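Local atomic coordinates of Lmo0181 protein (Listeria monocytogenes serovar 1/2a, PDB entry 5F7V), a protein that binds the cyclic glucan cycloalternan and probably hands it to an ABC transporter as the solute-binding lipoprotein of that system. Residues I193-E196 with D197-T201; L163-A166 with K167-V170. One frame throughout, in Å; residues are numbered along the deposited sequence. Where two conformers were deposited one is given.

Contact 1 of 2, residues I193-E196 with D197-T201; sequences IFNE and DLTET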
ATOM      1  N   ILE A 193     -10.975   5.010 -12.605  1.00  6.30           N
ATOM      2  CA  ILE A 193     -11.585   3.687 -12.634  1.00  6.45           C
ATOM      3  C   ILE A 193     -13.086   3.857 -12.544  1.00  6.58           C
ATOM      4  O   ILE A 193     -13.791   3.267 -13.383  1.00  6.45           O
ATOM      5  CB  ILE A 193     -11.114   2.792 -11.461  1.00  6.63           C
ATOM      6  CG1 ILE A 193      -9.581   2.772 -11.396  1.00  6.69           C
ATOM      7  CG2 ILE A 193     -11.760   1.417 -11.546  1.00  6.84           C
ATOM      8  CD1 ILE A 193      -8.892   2.261 -12.624  1.00  6.72           C
ATOM      9  N   PHE A 194     -13.622   4.656 -11.635  1.00  6.72           N
ATOM     10  CA  PHE A 194     -15.065   4.844 -11.490  1.00  7.21           C
ATOM     11  C   PHE A 194     -15.435   6.302 -11.635  1.00  7.74           C
ATOM     12  O   PHE A 194     -14.614   7.211 -11.528  1.00  8.28           O
ATOM     13  CB  PHE A 194     -15.558   4.384 -10.122  1.00  7.24           C
ATOM     14  CG  PHE A 194     -15.335   2.930  -9.869  1.00  7.06           C
ATOM     15  CD1 PHE A 194     -16.218   1.978 -10.386  1.00  7.20           C
ATOM     16  CD2 PHE A 194     -14.288   2.519  -9.045  1.00  6.99           C
ATOM     17  CE1 PHE A 194     -16.016   0.639 -10.128  1.00  7.22           C
ATOM     18  CE2 PHE A 194     -14.097   1.189  -8.800  1.00  7.02           C
ATOM     19  CZ  PHE A 194     -14.946   0.245  -9.322  1.00  7.12           C
ATOM     20  N   ASN A 195     -16.704   6.550 -11.896  1.00  8.27           N
ATOM     21  CA  ASN A 195     -17.263   7.893 -11.750  1.00  8.89           C
ATOM     22  C   ASN A 195     -17.407   8.278 -10.284  1.00  9.94           C
ATOM     23  O   ASN A 195     -17.121   7.479  -9.401  1.00  9.90           O
ATOM     24  CB  ASN A 195     -18.540   8.061 -12.569  1.00  8.68           C
ATOM     25  CG  ASN A 195     -19.692   7.207 -12.083  1.00  8.29           C
ATOM     26  OD1 ASN A 195     -19.544   6.452 -11.116  1.00  7.98           O
ATOM     27  ND2 ASN A 195     -20.865   7.353 -12.710  1.00  8.44           N
ATOM     28  N   GLU A 196     -17.873   9.502 -10.017  1.00 11.71           N
ATOM     29  CA  GLU A 196     -17.777  10.023  -8.656  1.00 13.16           C
ATOM     30  C   GLU A 196     -18.631   9.296  -7.629  1.00 13.09           C
ATOM     31  O   GLU A 196     -18.270   9.178  -6.470  1.00 15.41           O
ATOM     32  CB  GLU A 196     -18.048  11.531  -8.631  1.00 15.01           C
ATOM     33  CG  GLU A 196     -19.472  11.927  -8.882  1.00 16.84           C
ATOM     34  CD  GLU A 196     -20.313  12.046  -7.622  1.00 17.36           C
ATOM     35  OE1 GLU A 196     -21.524  12.158  -7.847  1.00 20.15           O
ATOM     36  OE2 GLU A 196     -19.807  12.013  -6.470  1.00 20.43           O
ATOM     37  N   ASP A 197     -19.753   8.769  -8.076  1.00 12.53           N
ATOM     38  CA  ASP A 197     -20.681   8.046  -7.208  1.00 12.48           C
ATOM     39  C   ASP A 197     -20.682   6.531  -7.370  1.00 11.20           C
ATOM     40  O   ASP A 197     -21.608   5.866  -6.911  1.00 11.84           O
ATOM     41  CB  ASP A 197     -22.089   8.654  -7.374  1.00 13.48           C
ATOM     42  CG  ASP A 197     -22.742   8.357  -8.693  1.00 14.37           C
ATOM     43  OD1 ASP A 197     -22.081   7.835  -9.604  1.00 14.71           O
ATOM     44  OD2 ASP A 197     -23.966   8.561  -8.803  1.00 16.66           O
ATOM     45  N   LEU A 198     -19.688   6.010  -8.069  0.70 10.37           N
ATOM     46  CA  LEU A 198     -19.476   4.574  -8.097  0.70  9.96           C
ATOM     47  C   LEU A 198     -20.637   3.847  -8.736  0.70  9.45           C
ATOM     48  O   LEU A 198     -21.065   2.792  -8.271  0.70  9.34           O
ATOM     49  CB  LEU A 198     -19.165   4.070  -6.675  0.70 10.51           C
ATOM     50  CG  LEU A 198     -18.061   4.836  -5.953  0.70 10.67           C
ATOM     51  CD1 LEU A 198     -17.943   4.304  -4.537  0.70 11.00           C
ATOM     52  CD2 LEU A 198     -16.767   4.664  -6.729  0.70 10.45           C
ATOM     53  N   THR A 199     -21.156   4.424  -9.815  1.00  8.65           N
ATOM     54  CA  THR A 199     -22.226   3.818 -10.590  1.00  8.38           C
ATOM     55  C   THR A 199     -21.840   3.442 -12.027  1.00  7.48           C
ATOM     56  O   THR A 199     -22.629   2.859 -12.774  1.00  7.43           O
ATOM     57  CB  THR A 199     -23.466   4.728 -10.682  1.00  8.94           C
ATOM     58  OG1 THR A 199     -23.085   5.961 -11.276  1.00  9.25           O
ATOM     59  CG2 THR A 199     -24.118   4.959  -9.292  1.00  9.22           C
ATOM     60  N   GLU A 200     -20.640   3.809 -12.440  1.00  6.71           N
ATOM     61  CA  GLU A 200     -20.114   3.424 -13.751  1.00  6.39           C
ATOM     62  C   GLU A 200     -18.610   3.281 -13.635  1.00  5.95           C
ATOM     63  O   GLU A 200     -18.008   3.906 -12.755  1.00  5.75           O
ATOM     64  CB  GLU A 200     -20.419   4.489 -14.828  1.00  6.53           C
ATOM     65  CG  GLU A 200     -21.887   4.759 -15.096  1.00  6.87           C
ATOM     66  CD  GLU A 200     -22.635   3.605 -15.662  1.00  7.08           C
ATOM     67  OE1 GLU A 200     -22.037   2.668 -16.206  1.00  6.95           O
ATOM     68  OE2 GLU A 200     -23.878   3.588 -15.537  1.00  7.40           O
ATOM     69  N   THR A 201     -18.008   2.531 -14.545  1.00  5.78           N
ATOM     70  CA  THR A 201     -16.563   2.502 -14.690  1.00  5.54           C
ATOM     71  C   THR A 201     -16.163   3.136 -16.015  1.00  5.62           C
ATOM     72  O   THR A 201     -16.781   2.940 -17.056  1.00  5.85           O
ATOM     73  CB  THR A 201     -15.994   1.083 -14.556  1.00  5.40           C
ATOM     74  OG1 THR A 201     -14.588   1.110 -14.770  1.00  5.18           O
ATOM     75  CG2 THR A 201     -16.567   0.108 -15.545  1.00  5.55           C
TER
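Asn-195 has its CG lodged between its own backbone N and carbonyl carbon (chi1 66°), which swings the amide across the loop onto Thr-199, while Thr-201, with OG1 anti to the backbone N, turns its hydroxyl to the backbone of Ile-193. Thr-199 N donates to Asn-195 OD1 (2.9 Å) in the carbonyl plane, on a lone pair; the N-H of Glu-200 reaches the same oxygen from above that plane. The other branch, ND2, donates nearly straight and in the amide plane to Thr-199 OG1 (3.0 Å), so both ends of the amide are gripped and its rotation is fixed. An onward bond to Asp-197 OD1 (2.7 Å) orients Thr-199 OG1. The amide thereby braces a type I beta turn, Asn-195 to Leu-198, closed by Leu-198 N to Asn-195 O (3.2 Å). Beyond the turn, Asn-195 N donates to Glu-200 O (3.1 Å), and Thr-201 OG1 to Ile-193 O (2.7 Å), where Phe-194 and Thr-201 form a single backbone bridge; the same hydroxyl oxygen accepts from the backbone N of Ile-203. In the conformer given, Leu-198 CD2 comes to 3.6 Å from Phe-194 CB, and Phe-194 packs on Ile-393 and Met-397 of helix 382-397.

Contact 2 of 2, residues L163-A166 with K167-V170; sequences LTDA and KNKV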
ATOM      1  N   LEU A 163      19.562   2.712 -18.938  1.00  4.26           N
ATOM      2  CA  LEU A 163      20.013   1.936 -17.797  1.00  4.38           C
ATOM      3  C   LEU A 163      19.812   0.449 -17.985  1.00  4.38           C
ATOM      4  O   LEU A 163      20.274  -0.318 -17.144  1.00  4.69           O
ATOM      5  CB  LEU A 163      19.314   2.406 -16.517  1.00  4.35           C
ATOM      6  CG  LEU A 163      19.779   3.784 -16.025  1.00  4.52           C
ATOM      7  CD1 LEU A 163      18.717   4.485 -15.181  1.00  4.41           C
ATOM      8  CD2 LEU A 163      21.120   3.745 -15.367  1.00  4.74           C
ATOM      9  N   THR A 164      19.136   0.036 -19.034  1.00  4.34           N
ATOM     10  CA  THR A 164      18.974  -1.414 -19.294  1.00  4.44           C
ATOM     11  C   THR A 164      20.212  -1.960 -19.957  1.00  4.69           C
ATOM     12  O   THR A 164      20.700  -1.388 -20.923  1.00  4.96           O
ATOM     13  CB  THR A 164      17.722  -1.608 -20.157  1.00  4.39           C
ATOM     14  OG1 THR A 164      16.590  -1.131 -19.403  1.00  4.18           O
ATOM     15  CG2 THR A 164      17.538  -3.084 -20.477  1.00  4.53           C
ATOM     16  N   ASP A 165      20.716  -3.069 -19.417  1.00  4.86           N
ATOM     17  CA  ASP A 165      21.921  -3.731 -19.922  1.00  5.22           C
ATOM     18  C   ASP A 165      21.597  -5.212 -19.966  1.00  5.26           C
ATOM     19  O   ASP A 165      21.774  -5.947 -18.984  1.00  5.28           O
ATOM     20  CB  ASP A 165      23.092  -3.407 -19.004  1.00  5.57           C
ATOM     21  CG  ASP A 165      24.387  -4.017 -19.473  1.00  6.22           C
ATOM     22  OD1 ASP A 165      24.467  -4.657 -20.563  1.00  6.65           O
ATOM     23  OD2 ASP A 165      25.355  -3.828 -18.699  1.00  7.14           O
ATOM     24  N   ALA A 166      20.998  -5.594 -21.082  1.00  5.28           N
ATOM     25  CA  ALA A 166      20.378  -6.917 -21.190  1.00  5.41           C
ATOM     26  C   ALA A 166      21.357  -8.050 -20.942  1.00  5.70           C
ATOM     27  O   ALA A 166      21.014  -8.984 -20.236  1.00  5.76           O
ATOM     28  CB  ALA A 166      19.693  -7.098 -22.542  1.00  5.48           C
ATOM     29  N   LYS A 167      22.583  -7.950 -21.434  1.00  5.89           N
ATOM     30  CA  LYS A 167      23.496  -9.083 -21.241  1.00  6.30           C
ATOM     31  C   LYS A 167      23.867  -9.330 -19.792  1.00  6.20           C
ATOM     32  O   LYS A 167      24.206 -10.456 -19.429  1.00  6.45           O
ATOM     33  CB  LYS A 167      24.756  -8.884 -22.085  1.00  6.85           C
ATOM     34  CG  LYS A 167      25.699  -7.825 -21.523  1.00  7.10           C
ATOM     35  CD  LYS A 167      26.817  -7.534 -22.486  1.00  7.77           C
ATOM     36  CE  LYS A 167      27.695  -6.468 -21.883  1.00  8.09           C
ATOM     37  NZ  LYS A 167      27.068  -5.150 -21.792  1.00  8.20           N
ATOM     38  N   ASN A 168      23.806  -8.282 -18.977  1.00  5.95           N
ATOM     39  CA  ASN A 168      24.124  -8.381 -17.574  1.00  5.94           C
ATOM     40  C   ASN A 168      22.914  -8.495 -16.667  1.00  5.74           C
ATOM     41  O   ASN A 168      23.025  -8.436 -15.436  1.00  5.71           O
ATOM     42  CB  ASN A 168      24.987  -7.172 -17.189  1.00  5.87           C
ATOM     43  CG  ASN A 168      26.399  -7.313 -17.644  1.00  6.15           C
ATOM     44  OD1 ASN A 168      26.974  -8.383 -17.557  1.00  6.56           O
ATOM     45  ND2 ASN A 168      26.960  -6.242 -18.174  1.00  6.19           N
ATOM     46  N   LYS A 169      21.748  -8.711 -17.277  1.00  5.63           N
ATOM     47  CA  LYS A 169      20.510  -8.917 -16.530  1.00  5.51           C
ATOM     48  C   LYS A 169      20.157  -7.728 -15.663  1.00  5.19           C
ATOM     49  O   LYS A 169      19.711  -7.901 -14.508  1.00  5.13           O
ATOM     50  CB  LYS A 169      20.527 -10.228 -15.723  1.00  5.99           C
ATOM     51  CG  LYS A 169      21.026 -11.455 -16.472  1.00  6.58           C
ATOM     52  CD  LYS A 169      20.225 -11.757 -17.737  1.00  6.90           C
ATOM     53  CE  LYS A 169      18.722 -11.832 -17.573  1.00  7.21           C
ATOM     54  NZ  LYS A 169      18.289 -12.981 -16.744  1.00  7.99           N
ATOM     55  N   VAL A 170      20.399  -6.533 -16.209  1.00  5.05           N
ATOM     56  CA  VAL A 170      20.028  -5.293 -15.506  1.00  4.81           C
ATOM     57  C   VAL A 170      18.905  -4.627 -16.288  1.00  4.61           C
ATOM     58  O   VAL A 170      19.010  -4.441 -17.499  1.00  4.65           O
ATOM     59  CB  VAL A 170      21.229  -4.349 -15.337  1.00  4.84           C
ATOM     60  CG1 VAL A 170      20.800  -3.001 -14.774  1.00  4.63           C
ATOM     61  CG2 VAL A 170      22.310  -4.969 -14.482  1.00  5.06           C
TER
HETATM   62  O   HOH W   1      23.524  -5.896 -23.195  1.00  8.53           O
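A G1 beta bulge shapes this turn: two residues, Lys-169 and Val-170, stand opposite the single Asp-165, with Lys-169 in the left-handed region of backbone space. Asp-165 and Val-170 form an antiparallel hydrogen-bonded pair, in which Asp-165 N donates to Val-170 O (2.9 Å) and Val-170 N returns a bond to Asp-165 O (3.2 Å). Within that ring the chain reverses through a short 3-10 turn, closed where Lys-169 N reaches Ala-166 O (3.1 Å); a weak bond from Asn-168 N also falls on Asp-165 O. The turn lies at the surface and links helix 153-163 to strand 171-174.

The carboxylate of Asp-165 serves as a second clasp, its CG anti to the backbone N (chi1 -178°), a torsion that sets the carboxylate beside Lys-167 and Asn-168. Its two oxygens take different partners. Lys-167 NZ forms a salt bridge with Asp-165 OD1 (2.9 Å) on the syn lone pair: chi1 of 74° starts the lysine chain over the carboxylate, two extended torsions follow, and a bend at chi4 turns NZ in. Asn-168 ND2 donates to Asp-165 OD2 (2.9 Å) from above the carboxylate plane, the amide turned almost perpendicular to it (82°). A water bridges Asp-165 OD1 and Lys-167 N, tying the acid to the backbone of the turn as well.

Val-170 CG1 packs by Leu-163 O (3.6 Å), and the same valine rests on Leu-138 of helix 136-142. Thr-164 OG1 is engaged by Ala-160 O and Gly-172 N, spanning the helix end and the start of the strand.

In the fold
Contact 2 closes at Val-170 before contact 1 opens at Ile-193, so the two loops follow one another along the chain. They do not touch: their centres lie 41 Å apart and their nearest atoms about 27 Å apart. Both are reversals of the chain in which a polar side chain, Asn-195 or Asp-165, binds groups just beyond it, yet their surroundings differ. Contact 1 is partly buried, and the side chain of Ile-193 is about 12 Å from a glucose unit of the bound glycan, too far for Ile-193 to touch the sugar. Contact 2 is a surface turn, its centre 29 Å from the centre of the chain.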